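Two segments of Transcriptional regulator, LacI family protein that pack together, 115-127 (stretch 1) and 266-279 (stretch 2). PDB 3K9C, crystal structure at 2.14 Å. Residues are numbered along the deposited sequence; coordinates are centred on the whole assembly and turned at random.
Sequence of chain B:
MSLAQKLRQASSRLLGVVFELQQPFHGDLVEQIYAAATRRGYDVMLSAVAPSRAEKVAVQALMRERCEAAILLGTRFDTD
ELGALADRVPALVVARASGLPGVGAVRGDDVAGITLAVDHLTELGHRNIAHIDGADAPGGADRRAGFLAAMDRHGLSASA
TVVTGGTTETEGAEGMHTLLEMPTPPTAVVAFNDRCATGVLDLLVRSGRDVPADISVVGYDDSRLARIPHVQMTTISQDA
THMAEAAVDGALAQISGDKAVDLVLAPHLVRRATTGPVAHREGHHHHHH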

# COMPACT_ATOMS: atom_id res chain seq x y z
N THR B 115 -21.43 -7.59 -12.65
CA THR B 115 -22.18 -8.02 -13.84
C THR B 115 -21.36 -7.65 -15.08
O THR B 115 -21.33 -8.41 -16.05
CB THR B 115 -23.58 -7.36 -13.92
OG1 THR B 115 -24.32 -7.65 -12.73
CG2 THR B 115 -24.37 -7.90 -15.10
N LEU B 116 -20.71 -6.49 -15.06
CA LEU B 116 -19.87 -6.06 -16.19
C LEU B 116 -18.73 -7.06 -16.38
O LEU B 116 -18.41 -7.44 -17.51
CB LEU B 116 -19.27 -4.67 -15.93
CG LEU B 116 -20.22 -3.47 -15.91
CD1 LEU B 116 -19.46 -2.22 -15.48
CD2 LEU B 116 -20.85 -3.28 -17.30
N ALA B 117 -18.11 -7.46 -15.27
CA ALA B 117 -17.02 -8.43 -15.30
C ALA B 117 -17.51 -9.72 -15.94
O ALA B 117 -16.87 -10.26 -16.83
CB ALA B 117 -16.51 -8.69 -13.87
N VAL B 118 -18.66 -10.23 -15.47
CA VAL B 118 -19.22 -11.46 -16.02
C VAL B 118 -19.61 -11.32 -17.49
O VAL B 118 -19.30 -12.18 -18.30
CB VAL B 118 -20.47 -11.94 -15.22
CG1 VAL B 118 -21.18 -13.07 -15.99
CG2 VAL B 118 -20.04 -12.46 -13.85
N ASP B 119 -20.30 -10.23 -17.84
CA ASP B 119 -20.69 -10.02 -19.23
C ASP B 119 -19.45 -10.03 -20.13
O ASP B 119 -19.45 -10.66 -21.19
CB ASP B 119 -21.43 -8.69 -19.40
CG ASP B 119 -22.78 -8.68 -18.72
OD1 ASP B 119 -23.30 -9.77 -18.40
OD2 ASP B 119 -23.34 -7.58 -18.52
N HIS B 120 -18.40 -9.35 -19.68
CA HIS B 120 -17.15 -9.29 -20.44
C HIS B 120 -16.59 -10.69 -20.67
O HIS B 120 -16.18 -11.02 -21.79
CB HIS B 120 -16.13 -8.43 -19.68
CG HIS B 120 -14.74 -8.51 -20.24
ND1 HIS B 120 -14.43 -8.10 -21.52
CD2 HIS B 120 -13.58 -8.95 -19.69
CE1 HIS B 120 -13.14 -8.29 -21.73
NE2 HIS B 120 -12.60 -8.80 -20.64
N LEU B 121 -16.57 -11.51 -19.63
CA LEU B 121 -16.04 -12.87 -19.73
C LEU B 121 -16.90 -13.82 -20.57
O LEU B 121 -16.37 -14.62 -21.34
CB LEU B 121 -15.82 -13.47 -18.33
CG LEU B 121 -14.69 -12.82 -17.53
CD1 LEU B 121 -14.76 -13.28 -16.08
CD2 LEU B 121 -13.33 -13.15 -18.17
N THR B 122 -18.21 -13.76 -20.42
CA THR B 122 -19.06 -14.64 -21.21
C THR B 122 -18.95 -14.20 -22.68
O THR B 122 -18.87 -15.04 -23.58
CB THR B 122 -20.53 -14.62 -20.69
OG1 THR B 122 -21.03 -13.28 -20.67
CG2 THR B 122 -20.59 -15.19 -19.25
N GLU B 123 -18.88 -12.89 -22.92
CA GLU B 123 -18.75 -12.38 -24.28
C GLU B 123 -17.48 -12.90 -24.93
O GLU B 123 -17.41 -13.03 -26.16
CB GLU B 123 -18.74 -10.84 -24.31
CG GLU B 123 -18.75 -10.26 -25.73
CD GLU B 123 -18.61 -8.74 -25.75
OE1 GLU B 123 -19.50 -8.04 -25.22
OE2 GLU B 123 -17.61 -8.24 -26.32
N LEU B 124 -16.46 -13.20 -24.12
CA LEU B 124 -15.19 -13.73 -24.64
C LEU B 124 -15.27 -15.26 -24.73
O LEU B 124 -14.28 -15.93 -25.03
CB LEU B 124 -14.01 -13.31 -23.75
CG LEU B 124 -13.38 -11.93 -24.01
CD1 LEU B 124 -12.45 -11.55 -22.85
CD2 LEU B 124 -12.62 -11.95 -25.33
N GLY B 125 -16.46 -15.80 -24.45
CA GLY B 125 -16.66 -17.23 -24.55
C GLY B 125 -16.55 -18.09 -23.31
O GLY B 125 -16.77 -19.30 -23.38
N HIS B 126 -16.20 -17.50 -22.17
CA HIS B 126 -16.04 -18.25 -20.93
C HIS B 126 -17.37 -18.73 -20.36
O HIS B 126 -18.37 -18.02 -20.40
CB HIS B 126 -15.31 -17.37 -19.89
CG HIS B 126 -13.90 -17.04 -20.26
ND1 HIS B 126 -12.86 -17.94 -20.11
CD2 HIS B 126 -13.36 -15.92 -20.79
CE1 HIS B 126 -11.74 -17.38 -20.54
NE2 HIS B 126 -12.01 -16.16 -20.95
N ARG B 127 -17.38 -19.95 -19.82
CA ARG B 127 -18.58 -20.52 -19.23
C ARG B 127 -18.33 -21.05 -17.82
O ARG B 127 -19.19 -20.94 -16.94
CB ARG B 127 -19.14 -21.63 -20.13
CG ARG B 127 -19.51 -21.13 -21.53
CD ARG B 127 -20.13 -22.22 -22.38
NE ARG B 127 -21.42 -22.66 -21.83
CZ ARG B 127 -22.26 -23.46 -22.47
NH1 ARG B 127 -21.96 -23.90 -23.69
NH2 ARG B 127 -23.40 -23.81 -21.90
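Stretch 2 (266-279) APHLVRRATTGPVA

Stretch 2 lies along one side of the helix and following turn of stretch 1 as a short strand and an extended tail, held by apolar packing and two histidine-centred hydrogen bonds. The strand, 268-270, runs obliquely to helix 115-123, with a signed crossing angle of -51° and a closest axial approach of 8.5 Å. Both segments advance in the same general sense, so that the nearest CA atoms pair Leu-116 with Leu-269 (6.5 Å), Leu-121 with Thr-275 (7.7 Å) and Leu-124 with Pro-277 (4.8 Å).

At the start, Leu-116 CD1 packs 3.6 Å from Pro-267 O and 4.2 Å from Pro-267 CG. One turn on, Leu-269 (chi1 t, chi2 p) places CD2 over a face of the His-120 ring, 3.8 Å from His-120 CG, while His-120 NE2 at the ring edge hydrogen-bonds Thr-275 OG1 at 3.0 Å.

Beyond Thr-275 the chain is extended, with Gly-276 almost fully so (phi/psi -176/180). Leu-124 CD1 approaches Gly-276 N to 3.7 Å, and Leu-124 CD2 lies 4.0 Å from Pro-277 CD. Leu-124 O accepts a weak hydrogen bond from Val-278 N (3.3 Å). His-126 NE2 donates to Gly-276 O at 2.8 Å, and Val-278 CG2 lies over one face of the same ring.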

# COMPACT_ATOMS: atom_id res chain seq x y z
N ALA B 266 -22.23 4.53 -10.82
CA ALA B 266 -22.01 3.50 -11.82
C ALA B 266 -20.53 3.24 -12.03
O ALA B 266 -19.73 4.17 -12.13
CB ALA B 266 -22.63 3.91 -13.14
N PRO B 267 -20.13 1.95 -12.08
CA PRO B 267 -18.73 1.59 -12.28
C PRO B 267 -18.53 1.30 -13.77
O PRO B 267 -19.50 1.27 -14.52
CB PRO B 267 -18.60 0.32 -11.45
CG PRO B 267 -19.91 -0.35 -11.72
CD PRO B 267 -20.91 0.79 -11.59
N HIS B 268 -17.29 1.12 -14.19
CA HIS B 268 -17.03 0.79 -15.59
C HIS B 268 -15.90 -0.19 -15.73
O HIS B 268 -15.05 -0.32 -14.84
CB HIS B 268 -16.79 2.06 -16.44
CG HIS B 268 -15.88 3.07 -15.81
ND1 HIS B 268 -14.51 3.04 -15.95
CD2 HIS B 268 -16.16 4.17 -15.07
CE1 HIS B 268 -13.98 4.08 -15.33
NE2 HIS B 268 -14.96 4.78 -14.79
N LEU B 269 -15.90 -0.91 -16.85
CA LEU B 269 -14.89 -1.91 -17.12
C LEU B 269 -13.63 -1.29 -17.68
O LEU B 269 -13.69 -0.42 -18.54
CB LEU B 269 -15.40 -2.96 -18.11
CG LEU B 269 -14.35 -3.97 -18.56
CD1 LEU B 269 -14.01 -4.89 -17.40
CD2 LEU B 269 -14.86 -4.78 -19.75
N VAL B 270 -12.49 -1.75 -17.18
CA VAL B 270 -11.21 -1.27 -17.64
C VAL B 270 -10.45 -2.50 -18.10
O VAL B 270 -9.93 -3.26 -17.27
CB VAL B 270 -10.44 -0.55 -16.52
CG1 VAL B 270 -9.07 -0.07 -17.05
CG2 VAL B 270 -11.25 0.63 -16.01
N ARG B 271 -10.40 -2.70 -19.41
CA ARG B 271 -9.72 -3.84 -20.00
C ARG B 271 -8.24 -3.61 -20.20
O ARG B 271 -7.81 -2.59 -20.73
CB ARG B 271 -10.31 -4.19 -21.37
CG ARG B 271 -11.65 -4.86 -21.35
CD ARG B 271 -12.23 -4.90 -22.75
NE ARG B 271 -12.36 -3.55 -23.28
CZ ARG B 271 -12.97 -3.24 -24.42
NH1 ARG B 271 -13.52 -4.20 -25.16
NH2 ARG B 271 -13.04 -1.97 -24.81
N ARG B 272 -7.46 -4.59 -19.77
CA ARG B 272 -6.02 -4.53 -19.93
C ARG B 272 -5.61 -5.86 -20.54
O ARG B 272 -6.23 -6.30 -21.50
CB ARG B 272 -5.34 -4.24 -18.59
CG ARG B 272 -5.70 -2.85 -18.04
CD ARG B 272 -4.61 -2.27 -17.14
NE ARG B 272 -4.90 -0.90 -16.73
CZ ARG B 272 -5.71 -0.56 -15.73
NH1 ARG B 272 -6.33 -1.50 -15.02
NH2 ARG B 272 -5.93 0.72 -15.45
N ALA B 273 -4.61 -6.53 -19.98
CA ALA B 273 -4.15 -7.78 -20.57
C ALA B 273 -4.36 -9.09 -19.82
O ALA B 273 -3.78 -10.11 -20.19
CB ALA B 273 -2.67 -7.63 -20.93
N THR B 274 -5.19 -9.09 -18.78
CA THR B 274 -5.41 -10.32 -18.02
C THR B 274 -6.67 -11.09 -18.40
O THR B 274 -7.04 -12.05 -17.73
CB THR B 274 -5.44 -10.06 -16.50
OG1 THR B 274 -6.44 -9.08 -16.19
CG2 THR B 274 -4.07 -9.56 -16.03
N THR B 275 -7.33 -10.67 -19.48
CA THR B 275 -8.53 -11.36 -19.95
C THR B 275 -8.42 -11.57 -21.45
O THR B 275 -7.75 -10.81 -22.14
CB THR B 275 -9.82 -10.55 -19.65
OG1 THR B 275 -9.69 -9.22 -20.17
CG2 THR B 275 -10.07 -10.50 -18.15
N GLY B 276 -9.07 -12.62 -21.95
CA GLY B 276 -9.02 -12.92 -23.37
C GLY B 276 -9.90 -14.10 -23.72
O GLY B 276 -10.53 -14.68 -22.84
N PRO B 277 -9.96 -14.49 -25.00
CA PRO B 277 -10.80 -15.63 -25.40
C PRO B 277 -10.51 -16.88 -24.57
O PRO B 277 -9.38 -17.10 -24.12
CB PRO B 277 -10.44 -15.82 -26.87
CG PRO B 277 -10.10 -14.42 -27.32
CD PRO B 277 -9.26 -13.92 -26.16
N VAL B 278 -11.54 -17.69 -24.35
CA VAL B 278 -11.41 -18.93 -23.59
C VAL B 278 -10.49 -19.88 -24.32
O VAL B 278 -10.51 -19.94 -25.55
CB VAL B 278 -12.76 -19.63 -23.43
CG1 VAL B 278 -12.67 -20.75 -22.39
CG2 VAL B 278 -13.78 -18.64 -23.03
N ALA B 279 -9.69 -20.63 -23.57
CA ALA B 279 -8.77 -21.58 -24.18
C ALA B 279 -9.58 -22.61 -24.98
O ALA B 279 -10.80 -22.70 -24.75
CB ALA B 279 -7.95 -22.28 -23.09